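Local coordinates for peptide-binding protein (Photobacterium damsela subsp. piscicida, PDB 6SQX) that is a secreted NlpC/P60 endopeptidase, probably a cysteine peptidase, that cleaves the peptidoglycan of potentially competing bacteria, at residues Leu91-Lys102 / Val119-Leu128; Lys45-Ile53 / Met294-Ala302. All coordinates share one frame; numbering follows the deposited sequence.

Contact 1 of 2, residues Leu91-Lys102 / Val119-Leu128; sequences LKLENDTIRYYK and VNSISENMNL. With EDO (1,2-ethanediol), chain H; EDO (1,2-ethanediol), chain U; EDO (1,2-ethanediol), chain I.
Ile98, midway along helix 91-102, and Met126, the last residue of helix 119-126, reach toward each other tip to tip in an antiparallel helix pair. The short axes of the two helices run at 168° and come within 10.3 Å. Ile98 CD1 lies 3.7 Å from Met126 SD. The same CD1 touches Leu128 CD1, just past Asn127, where the chain leaves the helix with positive phi. The other branch of Ile98, CG2, meets Val119 CG1 at 4.1 Å.

Met126 bends at its last torsion (chi3 72°), which carries CE to Glu94 OE1 at 3.3 Å. That carboxylate oxygen belongs to a buried residue and accepts a hydrogen bond from Trp209 NE1, so the methyl lies against a polar atom that already has a partner. Leu128 lies along the first helix. Its CD1 touches Glu94 CB and sits 3.4 Å from Asn95 OD1. Its CB meets Leu91 CD1, and the two leucine side chains run alongside in opposite senses.

At the other end, Val119 sets its two methyls against the last turn of 91-102. CG2 rests on Tyr101 CB at 3.9 Å, and CG1 on Lys102 CG. The lysine chain runs obliquely across the valine and turns at chi4 (-61°). Its NZ then donates to Asn120 OD1 at 2.7 Å, from slightly outside the amide carbonyl plane. Lys102 and Asn120 are both exposed, so this bond lies at the solvent side of the contact.

The antiparallel helix pair leans on the SH3-type region. Leu93 and Glu94 touch Leu207 of strand 206-211, and Met126 touches Trp209 of the same strand. His191 of strand 186-192 bonds to Met126 O, while Tyr101 packs against Phe160 and the loop residues Tyr175 and Ile176.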
loop_
_atom_site.group_PDB
_atom_site.type_symbol
_atom_site.label_atom_id
_atom_site.label_comp_id
_atom_site.label_asym_id
_atom_site.label_seq_id
_atom_site.Cartn_x
_atom_site.Cartn_y
_atom_site.Cartn_z
ATOM N N LEU A 91 -21.443 -6.804 -4.227
ATOM C CA LEU A 91 -21.954 -8.166 -4.111
ATOM C C LEU A 91 -21.363 -9.067 -5.197
ATOM O O LEU A 91 -20.992 -10.223 -4.929
ATOM C CB LEU A 91 -23.484 -8.153 -4.161
ATOM C CG LEU A 91 -24.218 -9.496 -3.999
ATOM C CD1 LEU A 91 -23.783 -10.174 -2.680
ATOM C CD2 LEU A 91 -25.731 -9.238 -4.041
ATOM N N LYS A 92 -21.214 -8.540 -6.417
ATOM C CA LYS A 92 -20.564 -9.315 -7.481
ATOM C C LYS A 92 -19.133 -9.679 -7.091
ATOM O O LYS A 92 -18.703 -10.829 -7.259
ATOM C CB LYS A 92 -20.585 -8.537 -8.802
ATOM C CG LYS A 92 -19.838 -9.220 -9.943
ATOM C CD LYS A 92 -19.734 -8.302 -11.167
ATOM C CE LYS A 92 -19.261 -9.056 -12.408
ATOM N NZ LYS A 92 -18.002 -9.833 -12.210
ATOM N N LEU A 93 -18.370 -8.700 -6.579
ATOM C CA LEU A 93 -16.987 -8.983 -6.177
ATOM C C LEU A 93 -16.935 -10.048 -5.089
ATOM O O LEU A 93 -16.036 -10.896 -5.086
ATOM C CB LEU A 93 -16.281 -7.701 -5.717
ATOM C CG LEU A 93 -15.868 -6.667 -6.777
ATOM C CD1 LEU A 93 -15.123 -5.465 -6.136
ATOM C CD2 LEU A 93 -15.014 -7.255 -7.903
ATOM N N GLU A 94 -17.859 -9.993 -4.128
ATOM C CA GLU A 94 -17.885 -10.997 -3.074
ATOM C C GLU A 94 -18.162 -12.376 -3.634
ATOM O O GLU A 94 -17.474 -13.348 -3.296
ATOM C CB GLU A 94 -18.914 -10.626 -2.013
ATOM C CG GLU A 94 -18.525 -9.350 -1.245
ATOM C CD GLU A 94 -17.202 -9.502 -0.517
ATOM O OE1 GLU A 94 -17.130 -10.386 0.370
ATOM O OE2 GLU A 94 -16.266 -8.736 -0.852
ATOM N N ASN A 95 -19.161 -12.477 -4.501
ATOM C CA ASN A 95 -19.468 -13.769 -5.118
ATOM C C ASN A 95 -18.315 -14.267 -5.987
ATOM O O ASN A 95 -18.009 -15.467 -5.992
ATOM C CB ASN A 95 -20.765 -13.690 -5.931
ATOM C CG ASN A 95 -22.000 -13.678 -5.048
ATOM O OD1 ASN A 95 -22.143 -14.504 -4.144
ATOM N ND2 ASN A 95 -22.902 -12.750 -5.315
ATOM N N ASP A 96 -17.665 -13.354 -6.726
ATOM C CA ASP A 96 -16.497 -13.721 -7.522
ATOM C C ASP A 96 -15.378 -14.275 -6.650
ATOM O O ASP A 96 -14.674 -15.205 -7.059
ATOM C CB ASP A 96 -15.964 -12.513 -8.297
ATOM C CG ASP A 96 -16.859 -12.097 -9.455
ATOM O OD1 ASP A 96 -17.815 -12.816 -9.789
ATOM O OD2 ASP A 96 -16.579 -11.037 -10.028
ATOM N N THR A 97 -15.180 -13.698 -5.459
ATOM C CA THR A 97 -14.090 -14.152 -4.595
ATOM C C THR A 97 -14.368 -15.547 -4.059
ATOM O O THR A 97 -13.480 -16.413 -4.065
ATOM C CB THR A 97 -13.890 -13.143 -3.459
ATOM O OG1 THR A 97 -13.622 -11.857 -4.028
ATOM C CG2 THR A 97 -12.726 -13.545 -2.553
ATOM N N ILE A 98 -15.609 -15.797 -3.626
ATOM C CA ILE A 98 -15.982 -17.137 -3.190
ATOM C C ILE A 98 -15.720 -18.137 -4.307
ATOM O O ILE A 98 -15.102 -19.185 -4.092
ATOM C CB ILE A 98 -17.461 -17.172 -2.755
ATOM C CG1 ILE A 98 -17.664 -16.392 -1.464
ATOM C CG2 ILE A 98 -17.909 -18.607 -2.516
ATOM C CD1 ILE A 98 -19.129 -16.177 -1.125
ATOM N N ARG A 99 -16.233 -17.842 -5.512
ATOM C CA ARG A 99 -16.064 -18.751 -6.642
ATOM C C ARG A 99 -14.592 -19.009 -6.940
ATOM O O ARG A 99 -14.202 -20.141 -7.279
ATOM C CB ARG A 99 -16.785 -18.179 -7.870
ATOM C CG ARG A 99 -16.900 -19.128 -9.055
ATOM C CD ARG A 99 -17.838 -18.575 -10.136
ATOM N NE ARG A 99 -17.354 -17.331 -10.726
ATOM C CZ ARG A 99 -17.849 -16.122 -10.456
ATOM N NH1 ARG A 99 -17.326 -15.055 -11.044
ATOM N NH2 ARG A 99 -18.873 -15.974 -9.618
ATOM N N TYR A 100 -13.768 -17.966 -6.848
ATOM C CA TYR A 100 -12.356 -18.105 -7.180
ATOM C C TYR A 100 -11.685 -19.144 -6.292
ATOM O O TYR A 100 -10.900 -19.970 -6.774
ATOM C CB TYR A 100 -11.667 -16.757 -7.019
ATOM C CG TYR A 100 -10.237 -16.764 -7.460
ATOM C CD1 TYR A 100 -9.887 -16.462 -8.767
ATOM C CD2 TYR A 100 -9.218 -17.042 -6.554
ATOM C CE1 TYR A 100 -8.545 -16.455 -9.166
ATOM C CE2 TYR A 100 -7.891 -17.051 -6.942
ATOM C CZ TYR A 100 -7.551 -16.750 -8.240
ATOM O OH TYR A 100 -6.220 -16.767 -8.599
ATOM N N TYR A 101 -11.973 -19.117 -4.983
ATOM C CA TYR A 101 -11.323 -20.056 -4.071
ATOM C C TYR A 101 -12.019 -21.406 -3.986
ATOM O O TYR A 101 -11.358 -22.414 -3.693
ATOM C CB TYR A 101 -11.149 -19.418 -2.693
ATOM C CG TYR A 101 -10.129 -18.322 -2.795
ATOM C CD1 TYR A 101 -8.784 -18.640 -2.988
ATOM C CD2 TYR A 101 -10.490 -16.965 -2.729
ATOM C CE1 TYR A 101 -7.826 -17.649 -3.110
ATOM C CE2 TYR A 101 -9.521 -15.947 -2.846
ATOM C CZ TYR A 101 -8.188 -16.305 -3.050
ATOM O OH TYR A 101 -7.238 -15.324 -3.187
ATOM N N LYS A 102 -13.325 -21.470 -4.282
ATOM C CA LYS A 102 -13.982 -22.769 -4.344
ATOM C C LYS A 102 -13.362 -23.636 -5.431
ATOM O O LYS A 102 -13.246 -24.848 -5.264
ATOM C CB LYS A 102 -15.480 -22.608 -4.589
ATOM C CG LYS A 102 -16.305 -22.411 -3.324
ATOM C CD LYS A 102 -17.725 -22.957 -3.518
ATOM C CE LYS A 102 -18.758 -22.287 -2.602
ATOM N NZ LYS A 102 -18.505 -22.466 -1.145
ATOM N N VAL A 119 -13.895 -23.597 1.714
ATOM C CA VAL A 119 -14.591 -22.336 1.464
ATOM C C VAL A 119 -16.044 -22.392 1.928
ATOM O O VAL A 119 -16.645 -21.345 2.212
ATOM C CB VAL A 119 -14.457 -21.957 -0.026
ATOM C CG1 VAL A 119 -15.070 -20.595 -0.319
ATOM C CG2 VAL A 119 -12.991 -21.977 -0.452
ATOM N N ASN A 120 -16.628 -23.591 2.021
ATOM C CA ASN A 120 -18.055 -23.686 2.319
ATOM C C ASN A 120 -18.397 -23.011 3.642
ATOM O O ASN A 120 -19.366 -22.247 3.727
ATOM C CB ASN A 120 -18.527 -25.141 2.302
ATOM C CG ASN A 120 -18.542 -25.705 0.913
ATOM O OD1 ASN A 120 -18.288 -24.969 -0.048
ATOM N ND2 ASN A 120 -18.837 -26.994 0.780
ATOM N N SER A 121 -17.604 -23.269 4.685
ATOM C CA SER A 121 -17.899 -22.674 5.986
ATOM C C SER A 121 -17.755 -21.160 5.931
ATOM O O SER A 121 -18.519 -20.428 6.574
ATOM C CB SER A 121 -16.984 -23.272 7.055
ATOM O OG SER A 121 -15.680 -22.716 6.988
ATOM N N ILE A 122 -16.788 -20.678 5.160
ATOM C CA ILE A 122 -16.595 -19.244 5.002
ATOM C C ILE A 122 -17.767 -18.620 4.252
ATOM O O ILE A 122 -18.283 -17.567 4.646
ATOM C CB ILE A 122 -15.249 -18.956 4.319
ATOM C CG1 ILE A 122 -14.104 -19.442 5.207
ATOM C CG2 ILE A 122 -15.105 -17.463 3.994
ATOM C CD1 ILE A 122 -12.793 -19.427 4.513
ATOM N N SER A 123 -18.177 -19.236 3.139
ATOM C CA SER A 123 -19.310 -18.724 2.372
ATOM C C SER A 123 -20.568 -18.662 3.229
ATOM O O SER A 123 -21.330 -17.683 3.170
ATOM C CB SER A 123 -19.536 -19.603 1.138
ATOM O OG SER A 123 -20.776 -19.310 0.508
ATOM N N GLU A 124 -20.808 -19.709 4.027
ATOM C CA GLU A 124 -21.939 -19.686 4.956
ATOM C C GLU A 124 -21.864 -18.468 5.863
ATOM O O GLU A 124 -22.842 -17.724 6.012
ATOM C CB GLU A 124 -21.947 -20.943 5.828
ATOM C CG GLU A 124 -22.458 -22.209 5.185
ATOM C CD GLU A 124 -22.585 -23.325 6.204
ATOM O OE1 GLU A 124 -23.543 -23.291 7.006
ATOM O OE2 GLU A 124 -21.711 -24.220 6.221
ATOM N N ASN A 125 -20.704 -18.261 6.492
ATOM C CA ASN A 125 -20.543 -17.176 7.458
ATOM C C ASN A 125 -20.680 -15.805 6.803
ATOM O O ASN A 125 -21.075 -14.834 7.467
ATOM C CB ASN A 125 -19.172 -17.314 8.110
ATOM C CG ASN A 125 -19.051 -16.557 9.431
ATOM O OD1 ASN A 125 -20.034 -16.381 10.166
ATOM N ND2 ASN A 125 -17.827 -16.129 9.752
ATOM N N MET A 126 -20.327 -15.693 5.516
ATOM C CA MET A 126 -20.498 -14.427 4.806
ATOM C C MET A 126 -21.965 -14.048 4.671
ATOM O O MET A 126 -22.282 -12.857 4.587
ATOM C CB MET A 126 -19.839 -14.485 3.424
ATOM C CG MET A 126 -18.327 -14.576 3.527
ATOM S SD MET A 126 -17.549 -15.024 1.964
ATOM C CE MET A 126 -17.735 -13.533 0.980
ATOM N N ASN A 127 -22.857 -15.036 4.616
ATOM C CA ASN A 127 -24.310 -14.811 4.610
ATOM C C ASN A 127 -24.721 -13.733 3.604
ATOM O O ASN A 127 -25.384 -12.748 3.943
ATOM C CB ASN A 127 -24.815 -14.486 6.017
ATOM C CG ASN A 127 -26.338 -14.376 6.081
ATOM O OD1 ASN A 127 -27.054 -15.031 5.319
ATOM N ND2 ASN A 127 -26.830 -13.523 6.963
ATOM N N LEU A 128 -24.307 -13.915 2.345
ATOM C CA LEU A 128 -24.577 -12.916 1.307
ATOM C C LEU A 128 -26.040 -12.818 0.906
ATOM O O LEU A 128 -26.417 -11.825 0.265
ATOM C CB LEU A 128 -23.724 -13.184 0.055
ATOM C CG LEU A 128 -22.223 -13.042 0.266
ATOM C CD1 LEU A 128 -21.465 -13.317 -1.028
ATOM C CD2 LEU A 128 -21.940 -11.631 0.803
HETATM C C1 EDO H . -3.844 -17.486 -6.202
HETATM O O1 EDO H . -4.635 -18.332 -7.059
HETATM C C2 EDO H . -2.831 -16.713 -7.031
HETATM O O2 EDO H . -1.988 -17.661 -7.729
HETATM C C1 EDO U . -4.941 -12.348 -5.669
HETATM O O1 EDO U . -3.856 -11.579 -6.192
HETATM C C2 EDO U . -5.199 -13.562 -6.549
HETATM O O2 EDO U . -6.531 -14.019 -6.298
HETATM C C1 EDO I . -12.512 -8.553 -3.565
HETATM O O1 EDO I . -12.107 -9.776 -2.930
HETATM C C2 EDO I . -12.087 -7.405 -2.663
HETATM O O2 EDO I . -12.286 -7.824 -1.316
#

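Contact 2 of 2, residues Lys45-Ile53 / Met294-Ala302; sequences KNIIDKYTI and MTPSYKNFA
Ile47 lies over the face of the Tyr298 ring, its CG1 3.5 Å from the ring centroid and only 8° off the normal. This CH-pi contact sits beside a single backbone bridge between Asn46 and Ser297, at the start of helix 298-308. Ile47 N donates to Pro296 O at 2.9 Å, and Tyr298 N donates to Lys45 O at 3.0 Å. Both bonds are nearly straight.

The same isoleucine serves two rings. Its chi1 of -54° sets CG1 anti to the carbonyl carbon, and the extended chi2 sends CD1 onward over the Phe301 face, offset toward the rim. Phe301 in turn stacks with Phe335.

Pro296, the centre of an inverse gamma turn, is flanked by two more isoleucines. Ile48 CD1 meets its CB, the two side chains crossing at about a right angle. Ile53 CG1 reaches its CG at 3.9 Å, joining the start of helix 50-64 to the turn.

Both helices have side-chain N-caps. Ser297 OG accepts from Asn300 N, while Asp49 OD1 takes both the N and the OG1 of Thr52. Asn300 ND2 also holds Thr295 O, tying the turn to the first helical residues. One water donates to Ile47 O and is hydrogen-bonded to Tyr298 OH, its oxygen 2.7 Å from that hydroxyl.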
loop_
_atom_site.group_PDB
_atom_site.type_symbol
_atom_site.label_atom_id
_atom_site.label_comp_id
_atom_site.label_asym_id
_atom_site.label_seq_id
_atom_site.Cartn_x
_atom_site.Cartn_y
_atom_site.Cartn_z
ATOM N N LYS A 45 14.827 22.921 -0.102
ATOM C CA LYS A 45 13.706 23.219 -0.986
ATOM C C LYS A 45 12.545 22.250 -0.779
ATOM O O LYS A 45 12.693 21.153 -0.225
ATOM C CB LYS A 45 14.133 23.168 -2.456
ATOM C CG LYS A 45 15.179 24.220 -2.872
ATOM C CD LYS A 45 15.542 24.001 -4.325
ATOM C CE LYS A 45 16.725 24.841 -4.771
ATOM N NZ LYS A 45 17.275 24.319 -6.052
ATOM N N ASN A 46 11.375 22.677 -1.250
ATOM C CA ASN A 46 10.224 21.796 -1.368
ATOM C C ASN A 46 10.180 21.185 -2.762
ATOM O O ASN A 46 10.555 21.818 -3.754
ATOM C CB ASN A 46 8.924 22.549 -1.089
ATOM C CG ASN A 46 8.792 22.964 0.357
ATOM O OD1 ASN A 46 9.298 22.294 1.250
ATOM N ND2 ASN A 46 8.129 24.093 0.593
ATOM N N ILE A 47 9.700 19.943 -2.828
ATOM C CA ILE A 47 9.698 19.207 -4.092
ATOM C C ILE A 47 8.642 19.762 -5.045
ATOM O O ILE A 47 8.844 19.792 -6.265
ATOM C CB ILE A 47 9.516 17.698 -3.844
ATOM C CG1 ILE A 47 10.568 17.215 -2.853
ATOM C CG2 ILE A 47 9.580 16.909 -5.139
ATOM C CD1 ILE A 47 10.571 15.727 -2.601
ATOM N N ILE A 48 7.493 20.188 -4.519
ATOM C CA ILE A 48 6.500 20.857 -5.346
ATOM C C ILE A 48 6.060 22.121 -4.626
ATOM O O ILE A 48 6.205 22.251 -3.408
ATOM C CB ILE A 48 5.289 19.972 -5.733
ATOM C CG1 ILE A 48 4.485 19.557 -4.497
ATOM C CG2 ILE A 48 5.732 18.739 -6.556
ATOM C CD1 ILE A 48 5.017 18.321 -3.818
ATOM N N ASP A 49 5.514 23.055 -5.396
ATOM C CA ASP A 49 5.225 24.384 -4.885
ATOM C C ASP A 49 3.904 24.419 -4.112
ATOM O O ASP A 49 3.167 23.428 -4.020
ATOM C CB ASP A 49 5.295 25.421 -6.005
ATOM C CG ASP A 49 4.258 25.197 -7.109
ATOM O OD1 ASP A 49 3.229 24.523 -6.891
ATOM O OD2 ASP A 49 4.479 25.721 -8.222
ATOM N N LYS A 50 3.611 25.598 -3.553
ATOM C CA LYS A 50 2.464 25.748 -2.661
ATOM C C LYS A 50 1.159 25.490 -3.393
ATOM O O LYS A 50 0.259 24.830 -2.858
ATOM C CB LYS A 50 2.446 27.152 -2.052
ATOM C CG LYS A 50 3.612 27.460 -1.132
ATOM C CD LYS A 50 3.542 26.680 0.168
ATOM C CE LYS A 50 4.700 27.049 1.101
ATOM N NZ LYS A 50 4.691 26.255 2.376
ATOM N N TYR A 51 1.040 25.997 -4.621
ATOM C CA TYR A 51 -0.177 25.781 -5.394
ATOM C C TYR A 51 -0.410 24.302 -5.641
ATOM O O TYR A 51 -1.523 23.792 -5.471
ATOM C CB TYR A 51 -0.089 26.522 -6.727
ATOM C CG TYR A 51 -1.243 26.209 -7.644
ATOM C CD1 TYR A 51 -2.460 26.862 -7.497
ATOM C CD2 TYR A 51 -1.120 25.268 -8.662
ATOM C CE1 TYR A 51 -3.527 26.579 -8.328
ATOM C CE2 TYR A 51 -2.190 24.977 -9.504
ATOM C CZ TYR A 51 -3.388 25.643 -9.332
ATOM O OH TYR A 51 -4.463 25.368 -10.151
ATOM N N THR A 52 0.646 23.589 -6.031
ATOM C CA THR A 52 0.492 22.194 -6.407
ATOM C C THR A 52 0.154 21.339 -5.195
ATOM O O THR A 52 -0.712 20.458 -5.273
ATOM C CB THR A 52 1.772 21.715 -7.091
ATOM O OG1 THR A 52 1.987 22.490 -8.283
ATOM C CG2 THR A 52 1.645 20.244 -7.459
ATOM N N ILE A 53 0.843 21.556 -4.071
ATOM C CA ILE A 53 0.553 20.734 -2.894
ATOM C C ILE A 53 -0.859 21.012 -2.373
ATOM O O ILE A 53 -1.528 20.092 -1.878
ATOM C CB ILE A 53 1.660 20.841 -1.812
ATOM C CG1 ILE A 53 1.520 19.722 -0.750
ATOM C CG2 ILE A 53 1.613 22.183 -1.102
ATOM C CD1 ILE A 53 1.632 18.311 -1.301
ATOM N N MET A 294 2.506 16.658 6.422
ATOM C CA MET A 294 3.899 17.022 6.595
ATOM C C MET A 294 4.344 17.874 5.402
ATOM O O MET A 294 3.922 17.651 4.264
ATOM C CB MET A 294 4.714 15.736 6.658
ATOM C CG MET A 294 6.199 15.918 6.773
ATOM S SD MET A 294 7.096 14.346 7.004
ATOM C CE MET A 294 6.544 13.848 8.620
ATOM N N THR A 295 5.223 18.834 5.654
ATOM C CA THR A 295 5.683 19.698 4.583
ATOM C C THR A 295 6.470 18.889 3.552
ATOM O O THR A 295 7.318 18.067 3.932
ATOM C CB THR A 295 6.586 20.770 5.187
ATOM O OG1 THR A 295 5.821 21.557 6.109
ATOM C CG2 THR A 295 7.139 21.675 4.117
ATOM N N PRO A 296 6.209 19.080 2.223
ATOM C CA PRO A 296 6.814 18.242 1.183
ATOM C C PRO A 296 8.214 18.706 0.775
ATOM O O PRO A 296 8.494 18.964 -0.398
ATOM C CB PRO A 296 5.801 18.339 0.039
ATOM C CG PRO A 296 5.335 19.781 0.138
ATOM C CD PRO A 296 5.206 20.011 1.663
ATOM N N SER A 297 9.101 18.830 1.765
ATOM C CA SER A 297 10.470 19.229 1.519
ATOM C C SER A 297 11.292 18.009 1.104
ATOM O O SER A 297 10.972 16.860 1.451
ATOM C CB SER A 297 11.054 19.835 2.801
ATOM O OG SER A 297 11.073 18.881 3.855
ATOM N N TYR A 298 12.382 18.265 0.366
ATOM C CA TYR A 298 13.326 17.170 0.121
ATOM C C TYR A 298 13.789 16.532 1.434
ATOM O O TYR A 298 13.871 15.303 1.532
ATOM C CB TYR A 298 14.547 17.622 -0.698
ATOM C CG TYR A 298 14.221 17.816 -2.171
ATOM C CD1 TYR A 298 14.147 16.736 -3.043
ATOM C CD2 TYR A 298 13.977 19.094 -2.685
ATOM C CE1 TYR A 298 13.818 16.929 -4.404
ATOM C CE2 TYR A 298 13.665 19.295 -4.023
ATOM C CZ TYR A 298 13.582 18.209 -4.879
ATOM O OH TYR A 298 13.263 18.422 -6.214
ATOM N N LYS A 299 14.093 17.356 2.456
ATOM C CA LYS A 299 14.527 16.794 3.740
ATOM C C LYS A 299 13.488 15.835 4.321
ATOM O O LYS A 299 13.829 14.736 4.778
ATOM C CB LYS A 299 14.823 17.904 4.760
ATOM C CG LYS A 299 16.172 18.516 4.676
ATOM C CD LYS A 299 16.271 19.659 5.676
ATOM C CE LYS A 299 17.737 20.075 5.870
ATOM N NZ LYS A 299 17.899 21.382 6.564
ATOM N N ASN A 300 12.207 16.254 4.356
ATOM C CA ASN A 300 11.189 15.394 4.950
ATOM C C ASN A 300 10.962 14.122 4.140
ATOM O O ASN A 300 10.753 13.037 4.715
ATOM C CB ASN A 300 9.877 16.151 5.142
ATOM C CG ASN A 300 9.926 17.103 6.335
ATOM O OD1 ASN A 300 10.775 16.926 7.233
ATOM N ND2 ASN A 300 9.007 18.082 6.387
ATOM N N PHE A 301 10.967 14.226 2.803
ATOM C CA PHE A 301 10.845 13.003 2.002
ATOM C C PHE A 301 11.991 12.043 2.319
ATOM O O PHE A 301 11.776 10.829 2.451
ATOM C CB PHE A 301 10.828 13.336 0.507
ATOM C CG PHE A 301 9.438 13.404 -0.075
ATOM C CD1 PHE A 301 8.651 14.536 0.104
ATOM C CD2 PHE A 301 8.918 12.331 -0.799
ATOM C CE1 PHE A 301 7.361 14.602 -0.411
ATOM C CE2 PHE A 301 7.620 12.401 -1.337
ATOM C CZ PHE A 301 6.862 13.535 -1.126
ATOM N N ALA A 302 13.219 12.588 2.442
ATOM C CA ALA A 302 14.391 11.765 2.748
ATOM C C ALA A 302 14.258 11.088 4.108
ATOM O O ALA A 302 14.556 9.893 4.246
ATOM C CB ALA A 302 15.668 12.607 2.671
HETATM O O HOH W 1 11.784 20.568 -6.990
#

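Overall arrangement
Contact 1 and contact 2 lie on opposite sides of the chain's centre. Their centres are 44 Å apart and their nearest atoms about 29 Å, so they do not touch. Along the chain, contact 1 is nested within the long loop that contact 2 closes. Contact 1 is local, pairing helices 90-102 and 118-126 beside the antiparallel sheet that includes strand 206-211 of the SH3-type region. Contact 2 instead brings the residues before and into helix 50-64 to the start of helix 298-308. The two share no helix or sheet. Contact 1 thus joins neighbouring helices, while contact 2 joins parts of the chain 241 residues apart.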